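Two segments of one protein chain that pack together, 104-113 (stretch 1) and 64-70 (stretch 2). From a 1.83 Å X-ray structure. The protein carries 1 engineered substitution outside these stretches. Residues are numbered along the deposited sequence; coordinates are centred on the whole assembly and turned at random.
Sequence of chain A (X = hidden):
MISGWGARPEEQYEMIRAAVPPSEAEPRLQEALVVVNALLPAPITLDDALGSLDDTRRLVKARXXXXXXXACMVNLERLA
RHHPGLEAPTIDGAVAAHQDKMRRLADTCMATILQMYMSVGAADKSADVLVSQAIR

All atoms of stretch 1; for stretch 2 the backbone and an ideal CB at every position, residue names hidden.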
ATOM      1  N   ARG A 104     -12.125  48.081 -30.335  1.00 40.26           N
ATOM      2  CA  ARG A 104     -13.342  47.615 -29.657  1.00 40.00           C
ATOM      3  C   ARG A 104     -13.577  46.107 -29.834  1.00 44.27           C
ATOM      4  O   ARG A 104     -13.958  45.436 -28.867  1.00 43.96           O
ATOM      5  CB  ARG A 104     -14.578  48.416 -30.092  1.00 39.09           C
ATOM      6  CG  ARG A 104     -14.584  49.837 -29.545  1.00 49.03           C
ATOM      7  CD  ARG A 104     -15.813  50.612 -29.998  1.00 63.71           C
ATOM      8  NE  ARG A 104     -15.740  52.016 -29.588  1.00 75.39           N
ATOM      9  CZ  ARG A 104     -16.155  52.480 -28.414  1.00 95.30           C
ATOM     10  NH1 ARG A 104     -16.696  51.660 -27.520  1.00 80.61           N
ATOM     11  NH2 ARG A 104     -16.036  53.770 -28.125  1.00 88.83           N
ATOM     12  N   LEU A 105     -13.361  45.574 -31.055  1.00 39.92           N
ATOM     13  CA  LEU A 105     -13.546  44.146 -31.297  1.00 39.95           C
ATOM     14  C   LEU A 105     -12.500  43.328 -30.529  1.00 42.70           C
ATOM     15  O   LEU A 105     -12.867  42.327 -29.907  1.00 42.26           O
ATOM     16  CB  LEU A 105     -13.595  43.798 -32.803  1.00 41.02           C
ATOM     17  CG  LEU A 105     -13.856  42.305 -33.193  1.00 47.40           C
ATOM     18  CD1 LEU A 105     -15.185  41.765 -32.624  1.00 48.12           C
ATOM     19  CD2 LEU A 105     -13.826  42.114 -34.703  1.00 50.14           C
ATOM     20  N   ALA A 106     -11.223  43.792 -30.505  1.00 37.47           N
ATOM     21  CA  ALA A 106     -10.148  43.137 -29.749  1.00 37.27           C
ATOM     22  C   ALA A 106     -10.494  43.139 -28.250  1.00 40.81           C
ATOM     23  O   ALA A 106     -10.344  42.108 -27.594  1.00 39.83           O
ATOM     24  CB  ALA A 106      -8.820  43.834 -29.990  1.00 37.61           C
ATOM     25  N   ASP A 107     -11.015  44.279 -27.725  1.00 38.02           N
ATOM     26  CA  ASP A 107     -11.438  44.392 -26.323  1.00 38.27           C
ATOM     27  C   ASP A 107     -12.538  43.381 -25.987  1.00 42.37           C
ATOM     28  O   ASP A 107     -12.475  42.749 -24.937  1.00 40.81           O
ATOM     29  CB  ASP A 107     -11.914  45.829 -26.001  1.00 40.30           C
ATOM     30  CG  ASP A 107     -10.811  46.870 -25.864  1.00 49.79           C
ATOM     31  OD1 ASP A 107      -9.620  46.481 -25.838  1.00 49.70           O
ATOM     32  OD2 ASP A 107     -11.138  48.072 -25.784  1.00 58.52           O
ATOM     33  N   THR A 108     -13.516  43.201 -26.901  1.00 40.31           N
ATOM     34  CA  THR A 108     -14.616  42.237 -26.744  1.00 40.83           C
ATOM     35  C   THR A 108     -14.075  40.796 -26.673  1.00 44.76           C
ATOM     36  O   THR A 108     -14.493  40.032 -25.799  1.00 43.90           O
ATOM     37  CB  THR A 108     -15.669  42.461 -27.842  1.00 48.25           C
ATOM     38  OG1 THR A 108     -16.150  43.795 -27.711  1.00 52.39           O
ATOM     39  CG2 THR A 108     -16.845  41.510 -27.741  1.00 47.04           C
ATOM     40  N   CYS A 109     -13.116  40.449 -27.562  1.00 42.08           N
ATOM     41  CA  CYS A 109     -12.469  39.132 -27.591  1.00 41.90           C
ATOM     42  C   CYS A 109     -11.742  38.885 -26.302  1.00 46.86           C
ATOM     43  O   CYS A 109     -11.868  37.807 -25.729  1.00 45.81           O
ATOM     44  CB  CYS A 109     -11.523  39.013 -28.780  1.00 42.18           C
ATOM     45  SG  CYS A 109     -12.363  38.919 -30.371  1.00 45.62           S
ATOM     46  N   MET A 110     -10.971  39.886 -25.855  1.00 45.24           N
ATOM     47  CA  MET A 110     -10.193  39.833 -24.631  1.00 46.47           C
ATOM     48  C   MET A 110     -11.107  39.628 -23.426  1.00 49.20           C
ATOM     49  O   MET A 110     -10.815  38.744 -22.628  1.00 48.60           O
ATOM     50  CB  MET A 110      -9.354  41.102 -24.484  1.00 49.79           C
ATOM     51  CG  MET A 110      -8.228  40.972 -23.500  1.00 54.92           C
ATOM     52  SD  MET A 110      -7.370  42.535 -23.177  1.00 60.71           S
ATOM     53  CE  MET A 110      -6.937  43.037 -24.826  1.00 56.44           C
ATOM     54  N   ALA A 111     -12.234  40.389 -23.334  1.00 45.72           N
ATOM     55  CA  ALA A 111     -13.221  40.275 -22.252  1.00 45.04           C
ATOM     56  C   ALA A 111     -13.812  38.859 -22.148  1.00 48.32           C
ATOM     57  O   ALA A 111     -13.939  38.345 -21.039  1.00 47.80           O
ATOM     58  CB  ALA A 111     -14.336  41.299 -22.432  1.00 45.73           C
ATOM     59  N   THR A 112     -14.154  38.229 -23.298  1.00 44.32           N
ATOM     60  CA  THR A 112     -14.713  36.870 -23.351  1.00 44.04           C
ATOM     61  C   THR A 112     -13.686  35.817 -22.902  1.00 46.90           C
ATOM     62  O   THR A 112     -14.051  34.868 -22.200  1.00 47.39           O
ATOM     63  CB  THR A 112     -15.313  36.588 -24.735  1.00 50.98           C
ATOM     64  OG1 THR A 112     -16.173  37.670 -25.072  1.00 53.24           O
ATOM     65  CG2 THR A 112     -16.105  35.281 -24.786  1.00 47.10           C
ATOM     66  N   ILE A 113     -12.409  35.984 -23.318  1.00 41.37           N
ATOM     67  CA  ILE A 113     -11.316  35.081 -22.946  1.00 39.52           C
ATOM     68  C   ILE A 113     -11.077  35.185 -21.435  1.00 43.28           C
ATOM     69  O   ILE A 113     -10.973  34.154 -20.770  1.00 42.23           O
ATOM     70  CB  ILE A 113     -10.025  35.351 -23.777  1.00 41.19           C
ATOM     71  CG1 ILE A 113     -10.254  35.026 -25.271  1.00 41.04           C
ATOM     72  CG2 ILE A 113      -8.809  34.584 -23.205  1.00 40.18           C
ATOM     73  CD1 ILE A 113      -9.219  35.618 -26.246  1.00 45.49           C
ATOM     74  N   UNK A  64     -11.044  30.318 -31.663  1.00 32.92           N
ATOM     75  CA  UNK A  64     -11.729  31.298 -32.520  1.00 33.18           C
ATOM     76  C   UNK A  64     -11.564  32.725 -31.985  1.00 38.08           C
ATOM     77  O   UNK A  64     -11.331  33.645 -32.779  1.00 37.51           O
ATOM     78  CB  UNK A  64     -13.216  30.954 -32.631  1.00 33.18           C
ATOM     79  N   UNK A  65     -11.644  32.894 -30.645  1.00 34.47           N
ATOM     80  CA  UNK A  65     -11.477  34.180 -29.962  1.00 34.96           C
ATOM     81  C   UNK A  65     -10.043  34.678 -30.022  1.00 35.09           C
ATOM     82  O   UNK A  65      -9.827  35.874 -30.232  1.00 33.35           O
ATOM     83  CB  UNK A  65     -11.918  34.064 -28.502  1.00 34.96           C
ATOM     84  N   UNK A  66      -9.063  33.776 -29.801  1.00 31.15           N
ATOM     85  CA  UNK A  66      -7.639  34.129 -29.850  1.00 30.95           C
ATOM     86  C   UNK A  66      -7.250  34.519 -31.307  1.00 33.19           C
ATOM     87  O   UNK A  66      -6.507  35.473 -31.515  1.00 31.59           O
ATOM     88  CB  UNK A  66      -6.783  32.963 -29.352  1.00 30.95           C
ATOM     89  N   UNK A  67      -7.789  33.791 -32.303  1.00 30.22           N
ATOM     90  CA  UNK A  67      -7.563  34.068 -33.722  1.00 29.99           C
ATOM     91  C   UNK A  67      -8.175  35.439 -34.113  1.00 33.59           C
ATOM     92  O   UNK A  67      -7.539  36.203 -34.835  1.00 32.88           O
ATOM     93  CB  UNK A  67      -8.162  32.950 -34.578  1.00 29.99           C
ATOM     94  N   UNK A  68      -9.393  35.744 -33.621  1.00 30.60           N
ATOM     95  CA  UNK A  68     -10.085  37.005 -33.902  1.00 29.93           C
ATOM     96  C   UNK A  68      -9.325  38.182 -33.292  1.00 34.12           C
ATOM     97  O   UNK A  68      -9.122  39.195 -33.963  1.00 32.22           O
ATOM     98  CB  UNK A  68     -11.516  36.964 -33.363  1.00 29.93           C
ATOM     99  N   UNK A  69      -8.858  38.020 -32.046  1.00 31.23           N
ATOM    100  CA  UNK A  69      -8.049  39.025 -31.353  1.00 30.43           C
ATOM    101  C   UNK A  69      -6.793  39.306 -32.180  1.00 31.58           C
ATOM    102  O   UNK A  69      -6.460  40.466 -32.425  1.00 27.33           O
ATOM    103  CB  UNK A  69      -7.680  38.558 -29.944  1.00 30.43           C
ATOM    104  N   UNK A  70      -6.103  38.231 -32.622  1.00 29.35           N
ATOM    105  CA  UNK A  70      -4.910  38.349 -33.452  1.00 28.89           C
ATOM    106  C   UNK A  70      -5.191  39.110 -34.761  1.00 31.21           C
ATOM    107  O   UNK A  70      -4.393  39.967 -35.135  1.00 30.30           O
ATOM    108  CB  UNK A  70      -4.358  36.957 -33.765  1.00 28.89           C
TER

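Two helical segments run nearly antiparallel here, at 154° between their N-to-C directions, with axes approaching to 8.8 Å. All seven positions of the second segment have helical backbone angles, so the question at each is what stretch 1 leaves room for.

Position 64 has nothing of stretch 1 within 5.5 Å of its ideal CB. The contact sets no demand there, and many helix-compatible residues would serve. It is Ala64, whose carbonyl O is used within its own helix.

Position 65 points toward stretch 1, its ideal CB 3.8 Å from Ile113 CG1. Beyond lie the methyl of Thr112 and the backbone of Cys109, a largely apolar surface that favours a medium aliphatic chain such as leucine, isoleucine or methionine. It is Leu65, with chi1 m and chi2 t. Leu65 CB packs 3.7 Å from Ile113 CG1, and Leu65 CD1 reaches 3.8 Å from Thr112 CG2, so the chain touches two consecutive residues, Thr112 and Ile113.

Position 66 points away, although its ideal CB is still 4.8 Å from Ile113 CD1. Stretch 1 tolerates much here and selects little. Ala66 fills it; the closest contact is through the backbone, Ala66 N to Ile113 CD1 at 4.0 Å.

Position 67 is out of reach, and stretch 1 gives no guidance, so a long polar or charged chain would suit as well as a small one. Arg67 occupies it, hydrogen-bonded through NH2 elsewhere in the structure.

Position 68 points toward stretch 1, with its ideal CB 3.7 Å from Cys109 SG. With the sulfur so close, a small or beta-branched residue is an easy fit: alanine, serine, threonine or valine. It is Thr68, chi1 m. Thr68 CG2 lies 3.6 Å from Cys109 SG and 4.3 Å from Leu105 CD2, while Thr68 OG1 donates a hydrogen bond to Ala64 O at 2.7 Å. The methyl thus serves the contact and the hydroxyl its own helix.

Position 69 points sideways, yet the CA atoms of Ala106 and this residue are just 4.9 Å apart. Ala106 lies beside the position and offers a small apolar methyl, and Met110 extends nearby; a long or flat apolar chain could lie alongside: phenylalanine, tyrosine, leucine or methionine. It is Tyr69, chi1 t. Tyr69 CB sits 4.0 Å from Cys109 CB, Tyr69 CD1 3.9 Å from Ala106 CB, and Tyr69 CE1 3.5 Å from Met110 CE. Ala106 O lies at the ring edge, 3.7 Å from Tyr69 CD1.

Position 70 has nothing of stretch 1 within 5.5 Å of its ideal CB, so the contact leaves the choice open to polar, charged or apolar residues alike; it is His70, which makes no contact with stretch 1.

The rule is apolar fit: no hydrogen bond crosses the pair.

Stretch 2 64-70: ALARTYH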
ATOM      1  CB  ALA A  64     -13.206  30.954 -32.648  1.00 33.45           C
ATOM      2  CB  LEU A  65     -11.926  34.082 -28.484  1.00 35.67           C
ATOM      3  CG  LEU A  65     -13.411  33.792 -28.235  1.00 40.57           C
ATOM      4  CD1 LEU A  65     -13.610  33.251 -26.832  1.00 41.03           C
ATOM      5  CD2 LEU A  65     -14.280  35.036 -28.481  1.00 38.33           C
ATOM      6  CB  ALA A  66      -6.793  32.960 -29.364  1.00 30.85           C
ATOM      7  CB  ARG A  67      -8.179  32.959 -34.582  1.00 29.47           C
ATOM      8  CG  ARG A  67      -7.388  31.655 -34.574  1.00 28.60           C
ATOM      9  CD  ARG A  67      -8.303  30.510 -34.934  1.00 28.36           C
ATOM     10  NE  ARG A  67      -7.615  29.210 -34.904  1.00 27.64           N
ATOM     11  CZ  ARG A  67      -8.243  28.039 -34.957  1.00 38.79           C
ATOM     12  NH1 ARG A  67      -9.563  27.990 -35.034  1.00 29.34           N
ATOM     13  NH2 ARG A  67      -7.551  26.908 -34.934  1.00 31.18           N
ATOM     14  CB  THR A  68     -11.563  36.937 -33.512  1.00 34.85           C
ATOM     15  OG1 THR A  68     -12.155  35.831 -34.201  1.00 32.75           O
ATOM     16  CG2 THR A  68     -12.328  38.223 -33.872  1.00 32.59           C
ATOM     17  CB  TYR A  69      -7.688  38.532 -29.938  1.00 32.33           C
ATOM     18  CG  TYR A  69      -6.712  39.434 -29.218  1.00 34.38           C
ATOM     19  CD1 TYR A  69      -7.152  40.565 -28.535  1.00 36.87           C
ATOM     20  CD2 TYR A  69      -5.344  39.176 -29.246  1.00 34.22           C
ATOM     21  CE1 TYR A  69      -6.255  41.414 -27.891  1.00 37.46           C
ATOM     22  CE2 TYR A  69      -4.439  40.014 -28.601  1.00 34.75           C
ATOM     23  CZ  TYR A  69      -4.899  41.132 -27.926  1.00 39.33           C
ATOM     24  OH  TYR A  69      -4.020  41.955 -27.278  1.00 38.42           O
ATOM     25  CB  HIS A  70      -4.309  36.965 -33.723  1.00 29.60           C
ATOM     26  CG  HIS A  70      -3.109  36.983 -34.621  1.00 32.52           C
ATOM     27  ND1 HIS A  70      -1.914  37.561 -34.223  1.00 34.21           N
ATOM     28  CD2 HIS A  70      -2.952  36.461 -35.858  1.00 34.00           C
ATOM     29  CE1 HIS A  70      -1.074  37.373 -35.228  1.00 33.53           C
ATOM     30  NE2 HIS A  70      -1.653  36.710 -36.230  1.00 34.13           N
TER
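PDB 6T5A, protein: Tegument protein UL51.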